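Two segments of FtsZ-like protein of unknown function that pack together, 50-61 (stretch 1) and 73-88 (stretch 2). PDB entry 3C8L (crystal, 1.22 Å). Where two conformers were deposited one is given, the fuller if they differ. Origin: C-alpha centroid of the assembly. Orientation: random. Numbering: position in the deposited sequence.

Stretch 1 50-61: HPNEMIIEVQVA
Stretch 2, residues 73-88: VLAVLPFGRKTLTVES

Parallel β-strands pair through a staggered ladder in which alternate residues of one strand, here I56, V58 and V60, donate to the residue before their partner and accept from the one after, as 55-61 and 81-87 illustrate. The strands run in the same direction, 15° apart, with I55 level with R81 and each later pair in step to A61 with E87; V58 CA lies 4.7 Å from L84 CA, and Q59 CA 5.0 Å from T85 CA. These residues have extended backbones, phi about -90 to -140° and psi about 105 to 160°. R81 N donates to M54 O, I56 N to R81 O, T85 N to V58 O, V60 N to T85 O and E87 N to V60 O (each 2.9 Å), T83 N to I56 O (3.1 Å) and V58 N to T83 O (2.8 Å).

Three residues, F79, R81 and I56, are covered more than any others. F79 (chi1 p, chi2 71°) precedes the strand and points toward stretch 1. P51 CB lies over one ring face, 4.2 Å from the centroid of F79, while selenomethionine M54 reaches the ring edge, its CE 3.8 Å from F79 CE1. Buried I56 (m, t) sets CD1 4.1 Å from F79 CE1 and CG2 3.7 Å from L77 CD1. V58, on the same face, continues this apolar layer: its CG2 lies 3.6 Å from L77 CD1. Between F79 and R81, G80 (106/174) donates from N to N52 OD1 (2.9 Å); a CB here would clash with I56 CD1.

The other face is mostly polar, with I55 and A61 the apolar exceptions. Extended R81 (m, t, t) lays its guanidinium under E53 O, and water 1 links R81 NE to N52 O, 2.8 Å from each. Farther along, Q59 (t, t) donates from NE2 to E87 OE2 (2.9 Å), its amide matching the carboxylate.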

ATOM      1  N   HIS A  50     -25.764 -13.814  -1.061  1.00 19.25           N
ATOM      2  CA  HIS A  50     -24.391 -14.277  -1.241  1.00 17.71           C
ATOM      3  C   HIS A  50     -23.534 -13.127  -1.779  1.00 16.65           C
ATOM      4  O   HIS A  50     -24.046 -12.312  -2.535  1.00 15.49           O
ATOM      5  CB  HIS A  50     -24.413 -15.398  -2.289  1.00 18.16           C
ATOM      6  CG  HIS A  50     -23.166 -16.218  -2.343  1.00 17.69           C
ATOM      7  ND1 HIS A  50     -22.024 -15.815  -3.004  1.00 17.38           N
ATOM      8  CD2 HIS A  50     -22.882 -17.427  -1.802  1.00 18.67           C
ATOM      9  CE1 HIS A  50     -21.092 -16.741  -2.869  1.00 17.97           C
ATOM     10  NE2 HIS A  50     -21.588 -17.732  -2.150  1.00 18.36           N
ATOM     11  N   PRO A  51     -22.239 -13.053  -1.409  1.00 16.42           N
ATOM     12  CA  PRO A  51     -21.380 -12.000  -1.925  1.00 15.89           C
ATOM     13  C   PRO A  51     -21.277 -11.966  -3.460  1.00 15.26           C
ATOM     14  O   PRO A  51     -21.030 -10.917  -4.007  1.00 14.57           O
ATOM     15  CB  PRO A  51     -20.011 -12.296  -1.268  1.00 17.94           C
ATOM     16  CG  PRO A  51     -20.108 -13.592  -0.733  1.00 18.78           C
ATOM     17  CD  PRO A  51     -21.515 -13.890  -0.432  1.00 17.48           C
ATOM     18  N   ASN A  52     -21.512 -13.106  -4.106  1.00 14.28           N
ATOM     19  CA  ASN A  52     -21.446 -13.180  -5.578  1.00 14.31           C
ATOM     20  C   ASN A  52     -22.560 -12.377  -6.255  1.00 14.44           C
ATOM     21  O   ASN A  52     -22.522 -12.172  -7.475  1.00 15.14           O
ATOM     22  CB  ASN A  52     -21.480 -14.625  -6.037  1.00 13.34           C
ATOM     23  CG  ASN A  52     -21.107 -14.783  -7.514  1.00 13.95           C
ATOM     24  OD1 ASN A  52     -20.063 -14.293  -7.957  1.00 14.02           O
ATOM     25  ND2 ASN A  52     -21.950 -15.475  -8.265  1.00 14.29           N
ATOM     26  N   GLU A  53     -23.556 -11.953  -5.477  1.00 13.53           N
ATOM     27  CA  GLU A  53     -24.622 -11.117  -5.993  1.00 14.52           C
ATOM     28  C   GLU A  53     -24.256  -9.632  -5.982  1.00 14.21           C
ATOM     29  O   GLU A  53     -24.995  -8.838  -6.546  1.00 15.33           O
ATOM     30  CB  GLU A  53     -25.908 -11.339  -5.201  1.00 16.47           C
ATOM     31  CG  GLU A  53     -26.428 -12.731  -5.370  1.00 19.29           C
ATOM     32  CD  GLU A  53     -27.646 -13.029  -4.521  1.00 22.99           C
ATOM     33  OE1 GLU A  53     -28.031 -12.178  -3.685  1.00 24.86           O
ATOM     34  OE2 GLU A  53     -28.207 -14.131  -4.702  1.00 27.15           O
HETATM   35  N   MSE A  54     -23.155  -9.242  -5.341  0.50 15.39           N
HETATM   36  CA  MSE A  54     -22.836  -7.831  -5.307  0.50 17.18           C
HETATM   37  C   MSE A  54     -22.424  -7.300  -6.657  0.50 13.15           C
HETATM   38  O   MSE A  54     -21.806  -8.004  -7.446  0.50 14.00           O
HETATM   39  CB  MSE A  54     -21.760  -7.481  -4.288  0.50 19.20           C
HETATM   40  CG  MSE A  54     -22.148  -7.795  -2.875  0.50 21.34           C
HETATM   41 SE   MSE A  54     -21.037  -6.861  -1.655  0.38 23.76          SE
HETATM   42  CE  MSE A  54     -19.304  -7.429  -2.436  0.50 22.99           C
ATOM     43  N   ILE A  55     -22.760  -6.041  -6.889  1.00 11.96           N
ATOM     44  CA  ILE A  55     -22.431  -5.349  -8.111  1.00 11.97           C
ATOM     45  C   ILE A  55     -21.061  -4.733  -7.850  1.00 11.44           C
ATOM     46  O   ILE A  55     -20.884  -4.000  -6.849  1.00 12.37           O
ATOM     47  CB  ILE A  55     -23.449  -4.221  -8.414  1.00 13.16           C
ATOM     48  CG1 ILE A  55     -24.822  -4.845  -8.680  1.00 15.79           C
ATOM     49  CG2 ILE A  55     -22.956  -3.432  -9.583  1.00 15.26           C
ATOM     50  CD1 ILE A  55     -25.942  -3.836  -8.716  1.00 16.80           C
ATOM     51  N   ILE A  56     -20.101  -5.054  -8.705  1.00 10.80           N
ATOM     52  CA  ILE A  56     -18.758  -4.522  -8.574  1.00 10.97           C
ATOM     53  C   ILE A  56     -18.359  -3.833  -9.872  1.00 11.40           C
ATOM     54  O   ILE A  56     -18.277  -4.456 -10.918  1.00 13.87           O
ATOM     55  CB  ILE A  56     -17.732  -5.607  -8.205  1.00 11.51           C
ATOM     56  CG1 ILE A  56     -18.209  -6.395  -6.967  1.00 12.37           C
ATOM     57  CG2 ILE A  56     -16.367  -4.940  -7.958  1.00 12.80           C
ATOM     58  CD1 ILE A  56     -17.257  -7.525  -6.549  1.00 13.28           C
ATOM     59  N   GLU A  57     -18.109  -2.529  -9.809  1.00 10.66           N
ATOM     60  CA  GLU A  57     -17.681  -1.759 -10.958  1.00 11.20           C
ATOM     61  C   GLU A  57     -16.209  -1.397 -10.768  1.00 10.58           C
ATOM     62  O   GLU A  57     -15.824  -0.856  -9.719  1.00 15.64           O
ATOM     63  CB  GLU A  57     -18.484  -0.471 -11.095  1.00 12.84           C
ATOM     64  CG  GLU A  57     -19.945  -0.625 -11.412  1.00 15.49           C
ATOM     65  CD  GLU A  57     -20.641   0.772 -11.429  1.00 16.82           C
ATOM     66  OE1 GLU A  57     -19.959   1.817 -11.290  1.00 22.19           O
ATOM     67  OE2 GLU A  57     -21.835   0.764 -11.527  1.00 23.27           O
ATOM     68  N   VAL A  58     -15.420  -1.601 -11.818  1.00  9.31           N
ATOM     69  CA  VAL A  58     -14.004  -1.317 -11.786  1.00  8.57           C
ATOM     70  C   VAL A  58     -13.703  -0.201 -12.774  1.00  9.03           C
ATOM     71  O   VAL A  58     -14.122  -0.279 -13.932  1.00 10.09           O
ATOM     72  CB  VAL A  58     -13.163  -2.560 -12.137  1.00  9.40           C
ATOM     73  CG1 VAL A  58     -11.666  -2.249 -12.052  1.00 11.93           C
ATOM     74  CG2 VAL A  58     -13.517  -3.715 -11.217  1.00 10.15           C
ATOM     75  N   GLN A  59     -13.009   0.844 -12.303  1.00  8.42           N
ATOM     76  CA  GLN A  59     -12.582   1.963 -13.128  1.00  9.18           C
ATOM     77  C   GLN A  59     -11.060   1.965 -13.122  1.00  9.02           C
ATOM     78  O   GLN A  59     -10.457   2.087 -12.041  1.00  9.48           O
ATOM     79  CB  GLN A  59     -13.095   3.285 -12.534  1.00  9.83           C
ATOM     80  CG  GLN A  59     -12.696   4.517 -13.329  1.00 10.64           C
ATOM     81  CD  GLN A  59     -12.918   5.838 -12.590  1.00 10.58           C
ATOM     82  OE1 GLN A  59     -13.406   5.864 -11.465  1.00 13.63           O
ATOM     83  NE2 GLN A  59     -12.563   6.936 -13.246  1.00 11.47           N
ATOM     84  N   VAL A  60     -10.447   1.768 -14.300  1.00  8.33           N
ATOM     85  CA  VAL A  60      -8.997   1.782 -14.449  1.00  9.04           C
ATOM     86  C   VAL A  60      -8.507   2.926 -15.320  1.00  8.97           C
ATOM     87  O   VAL A  60      -9.130   3.232 -16.340  1.00  9.78           O
ATOM     88  CB  VAL A  60      -8.488   0.442 -15.076  1.00  9.30           C
ATOM     89  CG1 VAL A  60      -7.034   0.550 -15.573  1.00 10.88           C
ATOM     90  CG2 VAL A  60      -8.626  -0.702 -14.059  1.00 11.09           C
ATOM     91  N   ALA A  61      -7.428   3.589 -14.891  1.00  9.17           N
ATOM     92  CA  ALA A  61      -6.756   4.618 -15.675  1.00  9.74           C
ATOM     93  C   ALA A  61      -5.315   4.140 -15.828  1.00  9.32           C
ATOM     94  O   ALA A  61      -4.656   3.786 -14.837  1.00  9.31           O
ATOM     95  CB  ALA A  61      -6.867   5.986 -15.063  1.00 10.32           C
ATOM     96  N   VAL A  73      -8.344  -8.689 -16.447  1.00  9.18           N
ATOM     97  CA  VAL A  73      -8.442  -7.745 -15.331  1.00  8.84           C
ATOM     98  C   VAL A  73      -9.616  -8.125 -14.421  1.00  8.73           C
ATOM     99  O   VAL A  73      -9.464  -8.168 -13.203  1.00  9.38           O
ATOM    100  CB  VAL A  73      -8.574  -6.305 -15.846  1.00  9.25           C
ATOM    101  CG1 VAL A  73      -8.839  -5.333 -14.693  1.00  9.83           C
ATOM    102  CG2 VAL A  73      -7.328  -5.892 -16.624  1.00  9.99           C
ATOM    103  N   LEU A  74     -10.784  -8.381 -15.001  1.00  8.64           N
ATOM    104  CA  LEU A  74     -11.944  -8.712 -14.177  1.00  8.92           C
ATOM    105  C   LEU A  74     -11.815 -10.024 -13.424  1.00  8.55           C
ATOM    106  O   LEU A  74     -12.407 -10.180 -12.368  1.00  8.73           O
ATOM    107  CB  LEU A  74     -13.255  -8.663 -14.984  1.00  9.74           C
ATOM    108  CG  LEU A  74     -13.705  -7.262 -15.406  1.00 10.02           C
ATOM    109  CD1 LEU A  74     -15.004  -7.333 -16.208  1.00 11.39           C
ATOM    110  CD2 LEU A  74     -13.853  -6.342 -14.199  1.00 11.56           C
ATOM    111  N   ALA A  75     -11.024 -10.953 -13.960  1.00  8.93           N
ATOM    112  CA  ALA A  75     -10.810 -12.230 -13.293  1.00  9.69           C
ATOM    113  C   ALA A  75     -10.051 -12.044 -11.956  1.00  8.98           C
ATOM    114  O   ALA A  75     -10.016 -12.962 -11.144  1.00 10.34           O
ATOM    115  CB  ALA A  75     -10.074 -13.217 -14.217  1.00 11.32           C
ATOM    116  N   VAL A  76      -9.425 -10.901 -11.719  1.00  9.13           N
ATOM    117  CA  VAL A  76      -8.780 -10.654 -10.420  1.00  9.60           C
ATOM    118  C   VAL A  76      -9.854 -10.619  -9.312  1.00  9.99           C
ATOM    119  O   VAL A  76      -9.571 -10.976  -8.169  1.00 11.38           O
ATOM    120  CB  VAL A  76      -7.986  -9.329 -10.455  1.00 10.91           C
ATOM    121  CG1 VAL A  76      -7.424  -8.940  -9.066  1.00 11.74           C
ATOM    122  CG2 VAL A  76      -6.858  -9.434 -11.492  1.00 11.97           C
ATOM    123  N   LEU A  77     -11.065 -10.144  -9.630  1.00  9.90           N
ATOM    124  CA  LEU A  77     -12.114 -10.102  -8.627  1.00 11.49           C
ATOM    125  C   LEU A  77     -12.615 -11.507  -8.368  1.00 12.18           C
ATOM    126  O   LEU A  77     -12.930 -12.249  -9.319  1.00 11.63           O
ATOM    127  CB  LEU A  77     -13.258  -9.215  -9.081  1.00 11.44           C
ATOM    128  CG  LEU A  77     -12.985  -7.727  -9.315  1.00 13.47           C
ATOM    129  CD1 LEU A  77     -14.182  -7.083  -9.985  1.00 14.58           C
ATOM    130  CD2 LEU A  77     -12.605  -6.999  -8.021  1.00 15.81           C
ATOM    131  N   PRO A  78     -12.702 -11.886  -7.080  1.00 15.15           N
ATOM    132  CA  PRO A  78     -13.103 -13.212  -6.707  1.00 16.40           C
ATOM    133  C   PRO A  78     -14.576 -13.591  -6.895  1.00 16.29           C
ATOM    134  O   PRO A  78     -14.892 -14.759  -6.931  1.00 18.64           O
ATOM    135  CB  PRO A  78     -12.727 -13.257  -5.198  1.00 16.25           C
ATOM    136  CG  PRO A  78     -12.788 -11.862  -4.741  1.00 17.75           C
ATOM    137  CD  PRO A  78     -12.310 -11.071  -5.896  1.00 16.30           C
ATOM    138  N   PHE A  79     -15.452 -12.623  -7.068  1.00 14.97           N
ATOM    139  CA  PHE A  79     -16.866 -12.879  -7.195  1.00 15.04           C
ATOM    140  C   PHE A  79     -17.523 -11.585  -7.608  1.00 12.79           C
ATOM    141  O   PHE A  79     -16.859 -10.537  -7.737  1.00 13.50           O
ATOM    142  CB  PHE A  79     -17.438 -13.320  -5.844  1.00 17.36           C
ATOM    143  CG  PHE A  79     -17.059 -12.425  -4.709  1.00 17.63           C
ATOM    144  CD1 PHE A  79     -17.579 -11.145  -4.574  1.00 19.60           C
ATOM    145  CD2 PHE A  79     -16.157 -12.879  -3.741  1.00 18.33           C
ATOM    146  CE1 PHE A  79     -17.172 -10.324  -3.518  1.00 20.23           C
ATOM    147  CE2 PHE A  79     -15.791 -12.082  -2.683  1.00 19.08           C
ATOM    148  CZ  PHE A  79     -16.275 -10.808  -2.580  1.00 19.46           C
ATOM    149  N   GLY A  80     -18.828 -11.687  -7.851  1.00 12.01           N
ATOM    150  CA  GLY A  80     -19.670 -10.539  -8.149  1.00 11.95           C
ATOM    151  C   GLY A  80     -20.106 -10.382  -9.597  1.00 11.00           C
ATOM    152  O   GLY A  80     -19.655 -11.099 -10.488  1.00 11.12           O
ATOM    153  N   ARG A  81     -20.968  -9.393  -9.808  1.00 11.19           N
ATOM    154  CA  ARG A  81     -21.517  -9.009 -11.119  1.00 11.53           C
ATOM    155  C   ARG A  81     -20.628  -7.844 -11.492  1.00 10.57           C
ATOM    156  O   ARG A  81     -20.817  -6.725 -10.985  1.00 12.65           O
ATOM    157  CB  ARG A  81     -22.974  -8.644 -10.965  1.00 12.48           C
ATOM    158  CG  ARG A  81     -23.824  -9.824 -10.503  1.00 14.00           C
ATOM    159  CD  ARG A  81     -25.275  -9.471 -10.261  1.00 15.57           C
ATOM    160  NE  ARG A  81     -26.011 -10.644  -9.839  1.00 16.96           N
ATOM    161  CZ  ARG A  81     -27.318 -10.665  -9.578  1.00 18.47           C
ATOM    162  NH1 ARG A  81     -28.078  -9.591  -9.742  1.00 19.62           N
ATOM    163  NH2 ARG A  81     -27.854 -11.801  -9.207  1.00 19.43           N
ATOM    164  N   LYS A  82     -19.694  -8.120 -12.404  1.00  9.81           N
ATOM    165  CA  LYS A  82     -18.561  -7.234 -12.680  1.00 10.30           C
ATOM    166  C   LYS A  82     -18.568  -6.462 -13.960  1.00 10.52           C
ATOM    167  O   LYS A  82     -18.903  -7.015 -15.011  1.00 12.01           O
ATOM    168  CB  LYS A  82     -17.283  -8.108 -12.791  1.00 12.32           C
ATOM    169  CG  LYS A  82     -17.045  -9.092 -11.707  1.00 12.70           C
ATOM    170  CD  LYS A  82     -15.872 -10.048 -12.010  1.00 11.60           C
ATOM    171  CE  LYS A  82     -15.793 -11.226 -11.110  1.00 13.50           C
ATOM    172  NZ  LYS A  82     -14.723 -12.167 -11.577  1.00 12.71           N
ATOM    173  N   THR A  83     -18.135  -5.201 -13.897  1.00 10.44           N
ATOM    174  CA  THR A  83     -17.975  -4.404 -15.091  1.00 11.90           C
ATOM    175  C   THR A  83     -16.647  -3.654 -14.999  1.00 10.87           C
ATOM    176  O   THR A  83     -16.140  -3.378 -13.884  1.00 11.57           O
ATOM    177  CB  THR A  83     -19.085  -3.403 -15.322  1.00 14.00           C
ATOM    178  OG1 THR A  83     -19.079  -2.432 -14.279  1.00 18.48           O
ATOM    179  CG2 THR A  83     -20.439  -4.057 -15.405  1.00 15.91           C
ATOM    180  N   LEU A  84     -16.105  -3.290 -16.152  1.00 10.67           N
ATOM    181  CA  LEU A  84     -14.860  -2.542 -16.247  1.00 10.37           C
ATOM    182  C   LEU A  84     -14.938  -1.381 -17.230  1.00 11.01           C
ATOM    183  O   LEU A  84     -15.575  -1.489 -18.286  1.00 12.75           O
ATOM    184  CB  LEU A  84     -13.706  -3.463 -16.764  1.00 10.85           C
ATOM    185  CG  LEU A  84     -12.318  -2.846 -16.982  1.00 11.46           C
ATOM    186  CD1 LEU A  84     -11.709  -2.386 -15.653  1.00 11.07           C
ATOM    187  CD2 LEU A  84     -11.387  -3.856 -17.671  1.00 12.50           C
ATOM    188  N   THR A  85     -14.326  -0.263 -16.840  1.00 10.11           N
ATOM    189  CA  THR A  85     -14.078   0.836 -17.761  1.00 10.52           C
ATOM    190  C   THR A  85     -12.551   1.054 -17.717  1.00 10.87           C
ATOM    191  O   THR A  85     -11.912   0.861 -16.656  1.00 11.27           O
ATOM    192  CB  THR A  85     -14.814   2.132 -17.441  1.00 11.77           C
ATOM    193  OG1 THR A  85     -14.341   2.682 -16.215  1.00 12.37           O
ATOM    194  CG2 THR A  85     -16.320   1.900 -17.400  1.00 13.29           C
ATOM    195  N   VAL A  86     -11.964   1.396 -18.858  1.00 11.09           N
ATOM    196  CA  VAL A  86     -10.548   1.705 -18.953  1.00 11.52           C
ATOM    197  C   VAL A  86     -10.444   3.056 -19.655  1.00 12.26           C
ATOM    198  O   VAL A  86     -11.102   3.285 -20.681  1.00 13.88           O
ATOM    199  CB  VAL A  86      -9.740   0.640 -19.721  1.00 12.20           C
ATOM    200  CG1 VAL A  86      -8.269   0.859 -19.519  1.00 14.50           C
ATOM    201  CG2 VAL A  86     -10.083  -0.762 -19.192  1.00 12.72           C
ATOM    202  N   GLU A  87      -9.619   3.943 -19.113  1.00 10.62           N
ATOM    203  CA  GLU A  87      -9.410   5.267 -19.651  1.00 10.92           C
ATOM    204  C   GLU A  87      -7.939   5.642 -19.559  1.00 11.48           C
ATOM    205  O   GLU A  87      -7.160   5.016 -18.829  1.00 11.10           O
ATOM    206  CB  GLU A  87     -10.262   6.292 -18.867  1.00 11.45           C
ATOM    207  CG  GLU A  87      -9.777   6.525 -17.426  1.00 12.13           C
ATOM    208  CD  GLU A  87     -10.781   7.260 -16.588  1.00 13.56           C
ATOM    209  OE1 GLU A  87     -10.758   8.510 -16.588  1.00 15.80           O
ATOM    210  OE2 GLU A  87     -11.671   6.607 -16.024  1.00 15.03           O
ATOM    211  N   SER A  88      -7.535   6.650 -20.329  0.50 11.63           N
ATOM    212  CA  SER A  88      -6.148   7.124 -20.314  0.50 13.05           C
ATOM    213  C   SER A  88      -5.885   7.892 -19.011  0.50 12.82           C
ATOM    214  O   SER A  88      -6.654   8.756 -18.628  0.50 14.57           O
ATOM    215  CB  SER A  88      -5.855   8.006 -21.520  0.50 14.30           C
ATOM    216  OG  SER A  88      -4.494   8.378 -21.542  0.50 15.56           O
TER
HETATM  217  O   HOH W   1     -24.682 -12.941  -9.085  1.00 18.26           O
HETATM  218  O   HOH W   2     -16.945  -0.007 -14.388  1.00 19.15           O
HETATM  219  O   HOH W   3     -11.949   3.961 -16.580  1.00 13.04           O